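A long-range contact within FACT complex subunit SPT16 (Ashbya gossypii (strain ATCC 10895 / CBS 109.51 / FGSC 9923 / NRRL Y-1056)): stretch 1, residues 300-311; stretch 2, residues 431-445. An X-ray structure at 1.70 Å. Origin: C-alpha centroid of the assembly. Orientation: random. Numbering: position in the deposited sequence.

Stretch 1 300-311: SNISRTFLIDPS
Stretch 2, residues 431-445: LTNYTKSRSQISFYF

The apolar centre gathers around Ile441, whose CA-to-CB bond points toward the first stretch. With chi1 56° and chi2 73° (both p), it places CD1 3.8 Å from Leu307 CG, while its CB lies 4.0 Å from Phe306 CD1. Phe306 (m, chi2 -81°) also meets Phe443 (m, chi2 89°): Phe306 CD1 is 4.2 Å from Phe443 CE1 and near the plane of the Phe443 ring, so it approaches that ring at its edge. Ile308 (chi1 and chi2 both m) brings CD1 to 3.9 Å from Phe443 CB.

Residues 302-308 form an extended strand, phi -108 to -146° and psi 113 to 156°, and Ser442-Phe443 run parallel to it. Leu307 pairs with Ser442 (CA-CA 4.5 Å) and Ile308 with Phe443 (CA-CA 5.0 Å); the Leu307 and Ser442 side chains share one face of the sheet, those of Ile308 and Phe443 the other. Three backbone hydrogen bonds fix the register: Leu307 N to Ile441 O, 2.9 Å and 167°; Phe443 N to Leu307 O, 2.8 Å and 160°; Asp309 N to Phe443 O, 3.0 Å and 159°. Before this pairing, a weakly bonded helical turn spans about 438-441, and Ser442 OG donates to Arg438 O at 2.7 Å.

Toward one end, Ile302 (t, t) packs CD1 3.6 Å from Tyr434 CB. Arg304 (m, m, t, chi4 -100°) donates through NH2 to Tyr434 O at 2.7 Å and 177°, and through NE to Thr435 O at 3.0 Å and 145°. Both acceptors lie near the guanidinium plane, whereas Lys436 CB covers one face, 3.7 Å from Arg304 NE.

At the other end, Asp309 leaves the strand with phi/psi 45/51°. Its carboxylate accepts from Phe445 N, at 3.2 Å to Asp309 OD2 and weakly at 3.4 Å to Asp309 OD1.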

# COMPACT_ATOMS: atom_id res chain seq x y z
N SER A 300 2.59 -3.89 -4.42
CA SER A 300 2.42 -5.34 -4.42
C SER A 300 3.37 -5.93 -3.38
O SER A 300 4.24 -5.24 -2.82
CB SER A 300 2.69 -5.96 -5.81
OG SER A 300 4.01 -5.68 -6.23
N ASN A 301 3.18 -7.21 -3.09
CA ASN A 301 3.93 -7.87 -2.03
C ASN A 301 4.07 -9.34 -2.39
O ASN A 301 3.13 -9.92 -2.95
CB ASN A 301 3.24 -7.74 -0.66
CG ASN A 301 4.12 -8.21 0.46
OD1 ASN A 301 5.26 -7.76 0.55
ND2 ASN A 301 3.63 -9.16 1.28
N ILE A 302 5.23 -9.92 -2.08
CA ILE A 302 5.44 -11.36 -2.22
C ILE A 302 6.36 -11.80 -1.09
O ILE A 302 7.33 -11.11 -0.78
CB ILE A 302 6.03 -11.75 -3.60
CG1 ILE A 302 6.08 -13.28 -3.75
CG2 ILE A 302 7.42 -11.08 -3.85
CD1 ILE A 302 6.46 -13.76 -5.18
N SER A 303 6.03 -12.93 -0.46
CA SER A 303 6.90 -13.52 0.56
C SER A 303 7.04 -14.99 0.25
O SER A 303 6.07 -15.66 -0.09
CB SER A 303 6.36 -13.35 1.99
OG SER A 303 6.37 -12.00 2.40
N ARG A 304 8.26 -15.50 0.40
CA ARG A 304 8.52 -16.91 0.16
C ARG A 304 9.33 -17.44 1.33
O ARG A 304 10.04 -16.69 2.02
CB ARG A 304 9.29 -17.14 -1.15
CG ARG A 304 8.49 -16.73 -2.38
CD ARG A 304 7.33 -17.69 -2.56
NE ARG A 304 6.54 -17.50 -3.79
CZ ARG A 304 5.38 -16.85 -3.80
NH1 ARG A 304 4.91 -16.29 -2.68
NH2 ARG A 304 4.67 -16.77 -4.93
N THR A 305 9.24 -18.75 1.54
CA THR A 305 10.12 -19.46 2.45
C THR A 305 11.02 -20.36 1.61
O THR A 305 10.54 -21.06 0.71
CB THR A 305 9.32 -20.30 3.45
OG1 THR A 305 8.44 -19.47 4.20
CG2 THR A 305 10.25 -21.02 4.42
N PHE A 306 12.32 -20.31 1.86
CA PHE A 306 13.26 -21.20 1.20
C PHE A 306 13.74 -22.22 2.23
O PHE A 306 13.93 -21.88 3.40
CB PHE A 306 14.42 -20.41 0.59
CG PHE A 306 13.98 -19.37 -0.40
CD1 PHE A 306 13.68 -19.73 -1.71
CD2 PHE A 306 13.81 -18.06 -0.01
CE1 PHE A 306 13.24 -18.76 -2.64
CE2 PHE A 306 13.36 -17.10 -0.91
CZ PHE A 306 13.08 -17.44 -2.23
N LEU A 307 13.85 -23.47 1.80
CA LEU A 307 14.21 -24.58 2.68
C LEU A 307 15.58 -25.11 2.28
O LEU A 307 15.80 -25.44 1.10
CB LEU A 307 13.17 -25.71 2.62
CG LEU A 307 11.71 -25.32 2.86
CD1 LEU A 307 10.81 -26.54 2.66
CD2 LEU A 307 11.57 -24.77 4.25
N ILE A 308 16.50 -25.18 3.24
CA ILE A 308 17.85 -25.71 3.01
C ILE A 308 17.98 -26.96 3.85
O ILE A 308 18.01 -26.88 5.08
CB ILE A 308 18.94 -24.71 3.41
CG1 ILE A 308 18.64 -23.31 2.85
CG2 ILE A 308 20.32 -25.27 3.04
CD1 ILE A 308 18.43 -23.26 1.37
N ASP A 309 18.08 -28.12 3.19
CA ASP A 309 18.15 -29.40 3.87
C ASP A 309 17.10 -29.49 4.98
O ASP A 309 17.42 -29.81 6.13
CB ASP A 309 19.55 -29.63 4.44
CG ASP A 309 20.58 -29.82 3.36
OD1 ASP A 309 20.33 -30.64 2.45
OD2 ASP A 309 21.65 -29.18 3.40
N PRO A 310 15.84 -29.20 4.67
CA PRO A 310 14.81 -29.12 5.72
C PRO A 310 14.55 -30.46 6.40
O PRO A 310 14.68 -31.53 5.79
CB PRO A 310 13.57 -28.66 4.95
CG PRO A 310 13.78 -29.24 3.59
CD PRO A 310 15.25 -29.05 3.33
N SER A 311 14.15 -30.40 7.67
CA SER A 311 13.65 -31.59 8.35
C SER A 311 12.27 -31.98 7.83
O SER A 311 11.59 -31.20 7.16
CB SER A 311 13.54 -31.34 9.84
OG SER A 311 12.42 -30.50 10.07
N LEU A 431 -1.69 -12.28 -8.57
CA LEU A 431 -0.90 -11.45 -9.46
C LEU A 431 0.59 -11.76 -9.41
O LEU A 431 1.30 -11.51 -10.39
CB LEU A 431 -1.11 -9.97 -9.15
CG LEU A 431 -2.56 -9.45 -9.18
CD1 LEU A 431 -2.52 -7.93 -9.03
CD2 LEU A 431 -3.27 -9.84 -10.49
N THR A 432 1.08 -12.28 -8.29
CA THR A 432 2.48 -12.66 -8.09
C THR A 432 2.59 -14.15 -8.37
O THR A 432 2.01 -14.97 -7.65
CB THR A 432 2.94 -12.33 -6.67
OG1 THR A 432 1.93 -12.77 -5.74
CG2 THR A 432 3.14 -10.82 -6.47
N ASN A 433 3.32 -14.51 -9.44
CA ASN A 433 3.36 -15.88 -9.94
C ASN A 433 4.73 -16.52 -9.79
O ASN A 433 4.94 -17.62 -10.29
CB ASN A 433 2.89 -15.91 -11.40
CG ASN A 433 1.49 -15.33 -11.56
OD1 ASN A 433 1.26 -14.40 -12.35
ND2 ASN A 433 0.54 -15.87 -10.79
N TYR A 434 5.65 -15.89 -9.06
CA TYR A 434 6.91 -16.56 -8.75
C TYR A 434 6.62 -17.86 -8.01
O TYR A 434 5.71 -17.93 -7.18
CB TYR A 434 7.83 -15.65 -7.93
CG TYR A 434 9.15 -16.32 -7.65
CD1 TYR A 434 10.11 -16.46 -8.66
CD2 TYR A 434 9.43 -16.85 -6.40
CE1 TYR A 434 11.32 -17.11 -8.40
CE2 TYR A 434 10.62 -17.50 -6.15
CZ TYR A 434 11.56 -17.63 -7.14
OH TYR A 434 12.75 -18.28 -6.88
N THR A 435 7.38 -18.91 -8.33
CA THR A 435 7.09 -20.24 -7.80
C THR A 435 7.05 -20.26 -6.27
O THR A 435 7.75 -19.51 -5.58
CB THR A 435 8.11 -21.28 -8.30
OG1 THR A 435 7.77 -22.56 -7.78
CG2 THR A 435 9.52 -20.92 -7.82
N LYS A 436 6.18 -21.12 -5.75
CA LYS A 436 6.19 -21.48 -4.34
C LYS A 436 6.12 -22.99 -4.18
O LYS A 436 5.88 -23.48 -3.08
CB LYS A 436 5.03 -20.83 -3.59
CG LYS A 436 3.67 -21.03 -4.29
CD LYS A 436 2.70 -19.93 -3.86
CE LYS A 436 1.33 -20.09 -4.50
NZ LYS A 436 0.54 -18.82 -4.36
N SER A 437 6.33 -23.74 -5.26
CA SER A 437 6.33 -25.19 -5.16
C SER A 437 7.50 -25.62 -4.30
O SER A 437 8.61 -25.10 -4.47
CB SER A 437 6.43 -25.81 -6.55
OG SER A 437 5.27 -25.48 -7.30
N ARG A 438 7.25 -26.54 -3.36
CA ARG A 438 8.32 -26.92 -2.43
C ARG A 438 9.56 -27.41 -3.17
O ARG A 438 10.69 -27.06 -2.80
CB ARG A 438 7.81 -28.00 -1.47
CG ARG A 438 8.89 -28.42 -0.45
CD ARG A 438 8.32 -29.06 0.82
NE ARG A 438 7.46 -30.23 0.56
CZ ARG A 438 7.93 -31.45 0.33
NH1 ARG A 438 9.23 -31.69 0.31
NH2 ARG A 438 7.08 -32.46 0.13
N SER A 439 9.37 -28.16 -4.25
CA SER A 439 10.50 -28.69 -5.00
C SER A 439 11.39 -27.60 -5.58
O SER A 439 12.53 -27.88 -5.94
CB SER A 439 10.00 -29.60 -6.13
OG SER A 439 9.16 -28.86 -7.00
N GLN A 440 10.87 -26.38 -5.72
CA GLN A 440 11.60 -25.28 -6.34
C GLN A 440 12.07 -24.23 -5.36
O GLN A 440 12.80 -23.31 -5.77
CB GLN A 440 10.76 -24.60 -7.42
CG GLN A 440 10.56 -25.48 -8.64
CD GLN A 440 9.70 -24.81 -9.67
OE1 GLN A 440 8.49 -24.71 -9.51
NE2 GLN A 440 10.33 -24.32 -10.73
N ILE A 441 11.66 -24.30 -4.10
CA ILE A 441 12.18 -23.42 -3.06
C ILE A 441 13.05 -24.20 -2.06
O ILE A 441 13.48 -23.64 -1.04
CB ILE A 441 11.06 -22.62 -2.36
CG1 ILE A 441 9.93 -23.47 -1.74
CG2 ILE A 441 10.40 -21.69 -3.39
CD1 ILE A 441 10.25 -24.23 -0.48
N SER A 442 13.33 -25.46 -2.36
CA SER A 442 14.15 -26.32 -1.52
C SER A 442 15.50 -26.53 -2.17
O SER A 442 15.59 -26.82 -3.37
CB SER A 442 13.48 -27.68 -1.31
OG SER A 442 12.26 -27.52 -0.62
N PHE A 443 16.56 -26.41 -1.38
CA PHE A 443 17.92 -26.54 -1.87
C PHE A 443 18.69 -27.41 -0.89
O PHE A 443 18.43 -27.38 0.32
CB PHE A 443 18.56 -25.17 -2.03
CG PHE A 443 17.82 -24.29 -2.98
CD1 PHE A 443 16.80 -23.47 -2.52
CD2 PHE A 443 18.11 -24.32 -4.34
CE1 PHE A 443 16.10 -22.68 -3.40
CE2 PHE A 443 17.42 -23.52 -5.23
CZ PHE A 443 16.41 -22.69 -4.76
N TYR A 444 19.62 -28.20 -1.42
CA TYR A 444 20.30 -29.22 -0.64
C TYR A 444 21.80 -29.08 -0.80
O TYR A 444 22.30 -28.90 -1.92
CB TYR A 444 19.85 -30.62 -1.07
CG TYR A 444 18.36 -30.81 -0.94
CD1 TYR A 444 17.50 -30.45 -1.97
CD2 TYR A 444 17.81 -31.33 0.23
CE1 TYR A 444 16.14 -30.61 -1.85
CE2 TYR A 444 16.44 -31.50 0.36
CZ TYR A 444 15.62 -31.14 -0.68
OH TYR A 444 14.27 -31.30 -0.56
N PHE A 445 22.53 -29.17 0.31
CA PHE A 445 23.97 -29.03 0.29
C PHE A 445 24.62 -30.18 1.04
O PHE A 445 23.95 -30.90 1.78
CB PHE A 445 24.39 -27.68 0.89